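PDB 3CDX: Succinylglutamatedesuccinylase/aspartoacylase from Rhodobacter sphaeroides 2.4.1, which probably hydrolyses carbon-nitrogen bonds of linear amides as a metal-dependent enzyme of the succinylglutamate desuccinylase/aspartoacylase family. Local coordinates for residues Y155-S160 with G212-G217; E66-I71 with M148-H153. All coordinates share one frame; numbering follows the deposited sequence.

Contact 1. Residues Y155-S160 with G212-G217; sequences YDSTPS and GTELGG
The carbonyl oxygen of Gly216 takes the side-chain hydroxyl of Ser157, with OG 2.7 Å from O. A chi1 of 63° holds OG between the backbone N and the carbonyl carbon of its own residue, and from there it meets Gly216 O in the carbonyl plane, on a lone pair. Gly216 O is also the probable acceptor for Ala151 N, so the turn leaving strand 209-214 is held from two quarters.

Farther along, Ser160 and Glu214 form an antiparallel hydrogen-bonded pair. Glu214 N donates to Ser160 O over 2.9 Å, whereas the return bond from Ser160 N to Glu214 O is weak, bent to 130° at the hydrogen. Glu214 O also receives a CA-H...O contact from Pro159, whose CA is 3.2 Å away. The CB of Glu214 touches two serine hydroxyls, 3.5 Å from Ser157 OG and 3.6 Å from Ser160 OG. The latter hydroxyl donates to Thr158 O at 2.7 Å, nearly along the C=O axis, and has Trp319 as a second partner. At Gly217 the approach is so close that a beta carbon would clash with Tyr155 O, and the backbone angles independently disfavour one.

Asp156 OD1 forms a salt bridge with Arg220. Strand 155-157 pairs with strand 316-322, strand 209-214 lies between strands 144-148 and 160-163, and the Glu214 side chain packs on Trp319 and Phe320 while reaching the neighbourhood of the calcium ion.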
ATOM      1  N   TYR A 155      -6.216 -16.110 -17.736  1.00 27.35           N
ATOM      2  CA  TYR A 155      -6.229 -17.326 -18.526  1.00 28.01           C
ATOM      3  C   TYR A 155      -5.564 -17.035 -19.853  1.00 26.38           C
ATOM      4  O   TYR A 155      -5.245 -15.900 -20.161  1.00 25.05           O
ATOM      5  CB  TYR A 155      -7.684 -17.730 -18.878  1.00 30.56           C
ATOM      6  CG  TYR A 155      -8.473 -17.998 -17.666  1.00 31.96           C
ATOM      7  CD1 TYR A 155      -8.169 -19.102 -16.886  1.00 35.62           C
ATOM      8  CD2 TYR A 155      -9.495 -17.148 -17.274  1.00 32.08           C
ATOM      9  CE1 TYR A 155      -8.842 -19.367 -15.725  1.00 37.61           C
ATOM     10  CE2 TYR A 155     -10.203 -17.393 -16.106  1.00 38.22           C
ATOM     11  CZ  TYR A 155      -9.853 -18.514 -15.322  1.00 37.91           C
ATOM     12  OH  TYR A 155     -10.513 -18.821 -14.150  1.00 39.93           O
ATOM     13  N   ASP A 156      -5.356 -18.079 -20.630  1.00 24.79           N
ATOM     14  CA  ASP A 156      -5.277 -17.882 -22.048  1.00 24.70           C
ATOM     15  C   ASP A 156      -6.640 -18.257 -22.611  1.00 24.47           C
ATOM     16  O   ASP A 156      -7.436 -18.970 -21.967  1.00 24.99           O
ATOM     17  CB  ASP A 156      -4.169 -18.714 -22.695  1.00 24.72           C
ATOM     18  CG  ASP A 156      -3.718 -18.130 -24.036  1.00 24.39           C
ATOM     19  OD1 ASP A 156      -4.130 -16.988 -24.361  1.00 26.35           O
ATOM     20  OD2 ASP A 156      -2.942 -18.803 -24.767  1.00 25.91           O
ATOM     21  N   SER A 157      -6.919 -17.778 -23.809  1.00 25.18           N
ATOM     22  CA  SER A 157      -8.142 -18.140 -24.475  1.00 24.75           C
ATOM     23  C   SER A 157      -7.797 -18.409 -25.929  1.00 25.76           C
ATOM     24  O   SER A 157      -6.888 -17.786 -26.494  1.00 26.00           O
ATOM     25  CB  SER A 157      -9.191 -17.030 -24.307  1.00 23.77           C
ATOM     26  OG  SER A 157      -8.752 -15.820 -24.924  1.00 23.95           O
ATOM     27  N   THR A 158      -8.470 -19.386 -26.528  1.00 25.38           N
ATOM     28  CA  THR A 158      -8.274 -19.604 -27.954  1.00 25.71           C
ATOM     29  C   THR A 158      -9.030 -18.529 -28.738  1.00 25.87           C
ATOM     30  O   THR A 158     -10.175 -18.195 -28.380  1.00 25.86           O
ATOM     31  CB  THR A 158      -8.638 -21.060 -28.388  1.00 24.48           C
ATOM     32  OG1 THR A 158      -8.246 -21.247 -29.749  1.00 28.10           O
ATOM     33  CG2 THR A 158     -10.088 -21.336 -28.244  1.00 23.80           C
ATOM     34  N   PRO A 159      -8.373 -17.920 -29.752  1.00 26.10           N
ATOM     35  CA  PRO A 159      -9.071 -16.828 -30.456  1.00 26.07           C
ATOM     36  C   PRO A 159     -10.489 -17.161 -30.960  1.00 26.77           C
ATOM     37  O   PRO A 159     -10.704 -18.104 -31.739  1.00 26.83           O
ATOM     38  CB  PRO A 159      -8.122 -16.441 -31.581  1.00 26.45           C
ATOM     39  CG  PRO A 159      -6.687 -16.978 -31.094  1.00 26.48           C
ATOM     40  CD  PRO A 159      -6.991 -18.156 -30.241  1.00 25.84           C
ATOM     41  N   SER A 160     -11.427 -16.311 -30.578  1.00 26.05           N
ATOM     42  CA  SER A 160     -12.841 -16.606 -30.691  1.00 26.62           C
ATOM     43  C   SER A 160     -13.649 -15.337 -30.520  1.00 26.81           C
ATOM     44  O   SER A 160     -13.133 -14.331 -29.963  1.00 26.28           O
ATOM     45  CB  SER A 160     -13.222 -17.577 -29.571  1.00 26.71           C
ATOM     46  OG  SER A 160     -12.701 -17.119 -28.320  1.00 29.81           O
ATOM     47  N   GLY A 212     -18.805 -10.234 -28.425  1.00 25.41           N
ATOM     48  CA  GLY A 212     -17.604 -10.120 -27.605  1.00 25.62           C
ATOM     49  C   GLY A 212     -16.498 -10.810 -28.384  1.00 25.98           C
ATOM     50  O   GLY A 212     -16.794 -11.507 -29.371  1.00 24.19           O
ATOM     51  N   THR A 213     -15.245 -10.613 -27.938  1.00 25.91           N
ATOM     52  CA  THR A 213     -14.105 -11.452 -28.352  1.00 26.17           C
ATOM     53  C   THR A 213     -13.302 -11.984 -27.172  1.00 26.54           C
ATOM     54  O   THR A 213     -13.355 -11.423 -26.068  1.00 25.78           O
ATOM     55  CB  THR A 213     -13.158 -10.742 -29.327  1.00 27.07           C
ATOM     56  OG1 THR A 213     -12.314  -9.827 -28.622  1.00 26.99           O
ATOM     57  CG2 THR A 213     -13.932  -9.979 -30.400  1.00 24.02           C
ATOM     58  N   GLU A 214     -12.650 -13.140 -27.384  1.00 26.22           N
ATOM     59  CA  GLU A 214     -11.583 -13.600 -26.535  1.00 26.04           C
ATOM     60  C   GLU A 214     -10.411 -13.920 -27.465  1.00 26.14           C
ATOM     61  O   GLU A 214     -10.408 -14.936 -28.177  1.00 27.12           O
ATOM     62  CB  GLU A 214     -12.030 -14.784 -25.672  1.00 27.06           C
ATOM     63  CG  GLU A 214     -13.144 -14.474 -24.595  1.00 25.95           C
ATOM     64  CD  GLU A 214     -12.765 -13.374 -23.580  1.00 28.69           C
ATOM     65  OE1 GLU A 214     -11.568 -13.047 -23.442  1.00 28.29           O
ATOM     66  OE2 GLU A 214     -13.673 -12.845 -22.894  1.00 29.07           O
ATOM     67  N   LEU A 215      -9.439 -13.024 -27.470  1.00 25.28           N
ATOM     68  CA  LEU A 215      -8.338 -13.049 -28.420  1.00 25.50           C
ATOM     69  C   LEU A 215      -6.982 -13.263 -27.764  1.00 25.29           C
ATOM     70  O   LEU A 215      -5.983 -12.812 -28.275  1.00 25.87           O
ATOM     71  CB  LEU A 215      -8.336 -11.745 -29.265  1.00 23.99           C
ATOM     72  CG  LEU A 215      -9.508 -11.529 -30.257  1.00 25.50           C
ATOM     73  CD1 LEU A 215      -9.501 -10.120 -30.856  1.00 21.61           C
ATOM     74  CD2 LEU A 215      -9.556 -12.598 -31.391  1.00 25.34           C
ATOM     75  N   GLY A 216      -6.946 -13.964 -26.633  1.00 25.02           N
ATOM     76  CA  GLY A 216      -5.680 -14.307 -26.014  1.00 23.54           C
ATOM     77  C   GLY A 216      -5.670 -14.139 -24.512  1.00 23.54           C
ATOM     78  O   GLY A 216      -6.665 -14.438 -23.821  1.00 22.52           O
ATOM     79  N   GLY A 217      -4.535 -13.683 -23.990  1.00 22.73           N
ATOM     80  CA  GLY A 217      -4.349 -13.685 -22.542  1.00 23.36           C
ATOM     81  C   GLY A 217      -2.907 -13.968 -22.162  1.00 23.91           C
ATOM     82  O   GLY A 217      -2.002 -13.529 -22.854  1.00 24.12           O
TER

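Contact 2. Residues E66-I71 with M148-H153; sequences EYEGQI and MHTAGH. With CA (calcium ion), chain G.
The metal site of this M14-like catalytic domain draws two of its three protein ligands from this contact, Glu66 and His149, which bind one calcium ion; His63 is the third. Glu66 grips the ion with both carboxylate oxygens, OE1 at 2.3 Å and OE2 at 2.4 Å from the calcium. His149 binds through ND1, also 2.3 Å from the ion, and its ring plane stands 64° from the carboxylate; its NE2 is hydrogen-bonded to Asp147, a second-shell acid that, with the metal bond, helps to fix the ring's rotation.

The Glu66 side chain, extended beyond CG (chi2 174°), runs antiparallel to the Thr150 side chain, alongside it. Thr150 N gives OE1 a weak hydrogen bond of 3.2 Å, which adds to the metal's hold on that oxygen. Thr150 OG1 accepts from Gly152 N in an ST turn while lying 3.2 Å from Glu66 CG, and its CG2 touches Glu68 OE1, the two side chains crossing at about a right angle; Glu68 OE2 accepts from Asn222 N. An alanine in place of Thr150 would probably leave Gly152 N without its side-chain acceptor and open a gap beside Glu66 CG and Glu68 OE1.

In the first turn of the helix, Gly69 presents its bare CA to Met148 CB at 3.5 Å, too close for any beta carbon on the glycine. Tyr67, bonded through OH to Asp103, packs on Leu277 of a second subunit. Water also ties the backbones together: one molecule donates to both segments, its oxygen 2.6 Å from Glu66 O and 2.8 Å from Met148 O.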
ATOM      1  N   GLU A  66      -6.075  -6.201 -21.486  1.00 23.63           N
ATOM      2  CA  GLU A  66      -6.544  -6.975 -22.625  1.00 23.41           C
ATOM      3  C   GLU A  66      -6.219  -6.174 -23.863  1.00 22.66           C
ATOM      4  O   GLU A  66      -6.911  -5.231 -24.161  1.00 22.90           O
ATOM      5  CB  GLU A  66      -8.017  -7.262 -22.463  1.00 22.15           C
ATOM      6  CG  GLU A  66      -8.234  -8.094 -21.249  1.00 25.54           C
ATOM      7  CD  GLU A  66      -9.670  -8.312 -20.906  1.00 27.80           C
ATOM      8  OE1 GLU A  66     -10.551  -7.979 -21.747  1.00 27.67           O
ATOM      9  OE2 GLU A  66      -9.898  -8.794 -19.765  1.00 27.35           O
ATOM     10  N   TYR A  67      -5.135  -6.577 -24.545  1.00 23.38           N
ATOM     11  CA  TYR A  67      -4.408  -5.755 -25.538  1.00 23.67           C
ATOM     12  C   TYR A  67      -4.925  -5.781 -26.962  1.00 24.06           C
ATOM     13  O   TYR A  67      -4.812  -4.774 -27.688  1.00 23.13           O
ATOM     14  CB  TYR A  67      -2.933  -6.180 -25.594  1.00 23.31           C
ATOM     15  CG  TYR A  67      -2.290  -6.306 -24.233  1.00 23.01           C
ATOM     16  CD1 TYR A  67      -2.233  -5.206 -23.341  1.00 22.98           C
ATOM     17  CD2 TYR A  67      -1.723  -7.517 -23.837  1.00 22.02           C
ATOM     18  CE1 TYR A  67      -1.626  -5.347 -22.080  1.00 20.19           C
ATOM     19  CE2 TYR A  67      -1.150  -7.687 -22.584  1.00 22.68           C
ATOM     20  CZ  TYR A  67      -1.080  -6.609 -21.715  1.00 22.83           C
ATOM     21  OH  TYR A  67      -0.503  -6.857 -20.468  1.00 23.68           O
ATOM     22  N   GLU A  68      -5.479  -6.932 -27.377  1.00 23.76           N
ATOM     23  CA  GLU A  68      -5.737  -7.131 -28.811  1.00 24.07           C
ATOM     24  C   GLU A  68      -6.739  -6.124 -29.396  1.00 23.54           C
ATOM     25  O   GLU A  68      -6.529  -5.597 -30.503  1.00 23.67           O
ATOM     26  CB  GLU A  68      -6.112  -8.601 -29.093  1.00 23.98           C
ATOM     27  CG  GLU A  68      -4.899  -9.527 -29.111  1.00 24.48           C
ATOM     28  CD  GLU A  68      -4.239  -9.770 -27.734  1.00 27.45           C
ATOM     29  OE1 GLU A  68      -4.620  -9.189 -26.687  1.00 25.27           O
ATOM     30  OE2 GLU A  68      -3.284 -10.561 -27.712  1.00 32.69           O
ATOM     31  N   GLY A  69      -7.797  -5.802 -28.632  1.00 23.27           N
ATOM     32  CA  GLY A  69      -8.728  -4.725 -29.049  1.00 21.72           C
ATOM     33  C   GLY A  69      -8.082  -3.344 -29.098  1.00 21.58           C
ATOM     34  O   GLY A  69      -8.377  -2.539 -29.977  1.00 20.63           O
ATOM     35  N   GLN A  70      -7.200  -3.053 -28.139  1.00 19.86           N
ATOM     36  CA  GLN A  70      -6.506  -1.750 -28.138  1.00 19.01           C
ATOM     37  C   GLN A  70      -5.671  -1.558 -29.421  1.00 19.56           C
ATOM     38  O   GLN A  70      -5.661  -0.478 -29.968  1.00 17.96           O
ATOM     39  CB  GLN A  70      -5.572  -1.628 -26.919  1.00 18.22           C
ATOM     40  CG  GLN A  70      -6.292  -1.722 -25.535  1.00 15.86           C
ATOM     41  CD  GLN A  70      -5.281  -1.644 -24.410  1.00 18.52           C
ATOM     42  OE1 GLN A  70      -4.343  -0.843 -24.484  1.00 23.22           O
ATOM     43  NE2 GLN A  70      -5.431  -2.517 -23.373  1.00 19.16           N
ATOM     44  N   ILE A  71      -4.937  -2.612 -29.827  1.00 19.86           N
ATOM     45  CA  ILE A  71      -4.139  -2.592 -31.064  1.00 21.61           C
ATOM     46  C   ILE A  71      -5.016  -2.554 -32.330  1.00 21.78           C
ATOM     47  O   ILE A  71      -4.853  -1.662 -33.173  1.00 22.38           O
ATOM     48  CB  ILE A  71      -3.205  -3.797 -31.139  1.00 21.41           C
ATOM     49  CG1 ILE A  71      -2.104  -3.712 -30.050  1.00 21.58           C
ATOM     50  CG2 ILE A  71      -2.585  -3.894 -32.535  1.00 20.27           C
ATOM     51  CD1 ILE A  71      -1.398  -5.077 -29.780  1.00 23.22           C
ATOM     52  N   MET A 148     -14.092  -5.787 -27.654  1.00 23.18           N
ATOM     53  CA  MET A 148     -12.932  -6.670 -27.773  1.00 22.85           C
ATOM     54  C   MET A 148     -12.184  -6.961 -26.436  1.00 23.95           C
ATOM     55  O   MET A 148     -11.600  -6.058 -25.782  1.00 23.10           O
ATOM     56  CB  MET A 148     -11.976  -6.090 -28.823  1.00 23.97           C
ATOM     57  CG  MET A 148     -12.619  -5.880 -30.247  1.00 23.59           C
ATOM     58  SD  MET A 148     -11.526  -5.389 -31.615  1.00 21.83           S
ATOM     59  CE  MET A 148     -10.732  -6.909 -32.037  1.00 23.27           C
ATOM     60  N   HIS A 149     -12.182  -8.237 -26.072  1.00 22.85           N
ATOM     61  CA  HIS A 149     -11.596  -8.704 -24.843  1.00 23.70           C
ATOM     62  C   HIS A 149     -10.572  -9.805 -25.100  1.00 23.45           C
ATOM     63  O   HIS A 149     -10.470 -10.336 -26.229  1.00 23.34           O
ATOM     64  CB  HIS A 149     -12.718  -9.227 -23.913  1.00 23.59           C
ATOM     65  CG  HIS A 149     -13.580  -8.134 -23.353  1.00 22.16           C
ATOM     66  ND1 HIS A 149     -13.386  -7.595 -22.098  1.00 25.65           N
ATOM     67  CD2 HIS A 149     -14.612  -7.450 -23.898  1.00 23.58           C
ATOM     68  CE1 HIS A 149     -14.261  -6.630 -21.886  1.00 24.62           C
ATOM     69  NE2 HIS A 149     -15.031  -6.533 -22.958  1.00 26.54           N
ATOM     70  N   THR A 150      -9.842 -10.147 -24.035  1.00 23.47           N
ATOM     71  CA  THR A 150      -9.009 -11.338 -23.952  1.00 23.61           C
ATOM     72  C   THR A 150      -9.105 -11.774 -22.493  1.00 24.21           C
ATOM     73  O   THR A 150      -9.791 -11.113 -21.700  1.00 24.70           O
ATOM     74  CB  THR A 150      -7.513 -11.068 -24.268  1.00 24.46           C
ATOM     75  OG1 THR A 150      -6.910 -10.342 -23.176  1.00 23.79           O
ATOM     76  CG2 THR A 150      -7.321 -10.288 -25.566  1.00 21.79           C
ATOM     77  N   ALA A 151      -8.406 -12.852 -22.126  1.00 23.59           N
ATOM     78  CA  ALA A 151      -8.436 -13.316 -20.728  1.00 24.11           C
ATOM     79  C   ALA A 151      -7.452 -12.583 -19.808  1.00 24.36           C
ATOM     80  O   ALA A 151      -7.359 -12.911 -18.621  1.00 24.31           O
ATOM     81  CB  ALA A 151      -8.235 -14.812 -20.656  1.00 24.06           C
ATOM     82  N   GLY A 152      -6.734 -11.592 -20.363  1.00 23.75           N
ATOM     83  CA  GLY A 152      -5.827 -10.734 -19.603  1.00 24.35           C
ATOM     84  C   GLY A 152      -4.741 -11.548 -18.915  1.00 24.92           C
ATOM     85  O   GLY A 152      -4.062 -12.371 -19.560  1.00 25.47           O
ATOM     86  N   HIS A 153      -4.605 -11.340 -17.606  1.00 24.30           N
ATOM     87  CA  HIS A 153      -3.736 -12.150 -16.765  1.00 25.47           C
ATOM     88  C   HIS A 153      -4.363 -13.406 -16.164  1.00 25.63           C
ATOM     89  O   HIS A 153      -3.656 -14.188 -15.531  1.00 26.75           O
ATOM     90  CB  HIS A 153      -3.179 -11.296 -15.618  1.00 25.13           C
ATOM     91  CG  HIS A 153      -2.261 -10.212 -16.077  1.00 27.87           C
ATOM     92  ND1 HIS A 153      -2.723  -9.024 -16.604  1.00 31.05           N
ATOM     93  CD2 HIS A 153      -0.907 -10.136 -16.115  1.00 30.52           C
ATOM     94  CE1 HIS A 153      -1.695  -8.260 -16.938  1.00 31.40           C
ATOM     95  NE2 HIS A 153      -0.583  -8.899 -16.622  1.00 30.81           N
TER
HETATM   96 CA    CA G 401     -12.224  -8.576 -20.357  1.00 51.54          CA
HETATM   97  O   HOH W   1     -11.081  -5.286 -22.596  1.00 22.70           O
HETATM   98  O   HOH W   2      -9.001  -4.896 -25.718  1.00 25.77           O
HETATM   99  O   HOH W   3      -4.511  -9.425 -23.951  1.00 27.27           O
HETATM  100  O   HOH W   4       1.175  -7.952 -18.377  1.00 27.70           O

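Overall arrangement
Followed from the N terminus, the chain runs from strand 55-60 into segment 66-71, which runs into helix 68-79, and returns at 148-153, beyond strand 144-148, to close contact 2. Contact 1 opens only afterwards, at 155-160, and closes at 212-217 where strand 209-214 ends. The two loops therefore stand in series, neither enclosing nor crossing the other. Their centres lie 8 Å apart, and they meet where the ends of neighbouring parallel strands 144-148 and 209-214 run side by side: Thr213 OG1 probably accepts from His149 N. Contact 2 brings the approach to that helix to the metal; contact 1 joins the adjoining strand end to the segment leading into strand 160-163.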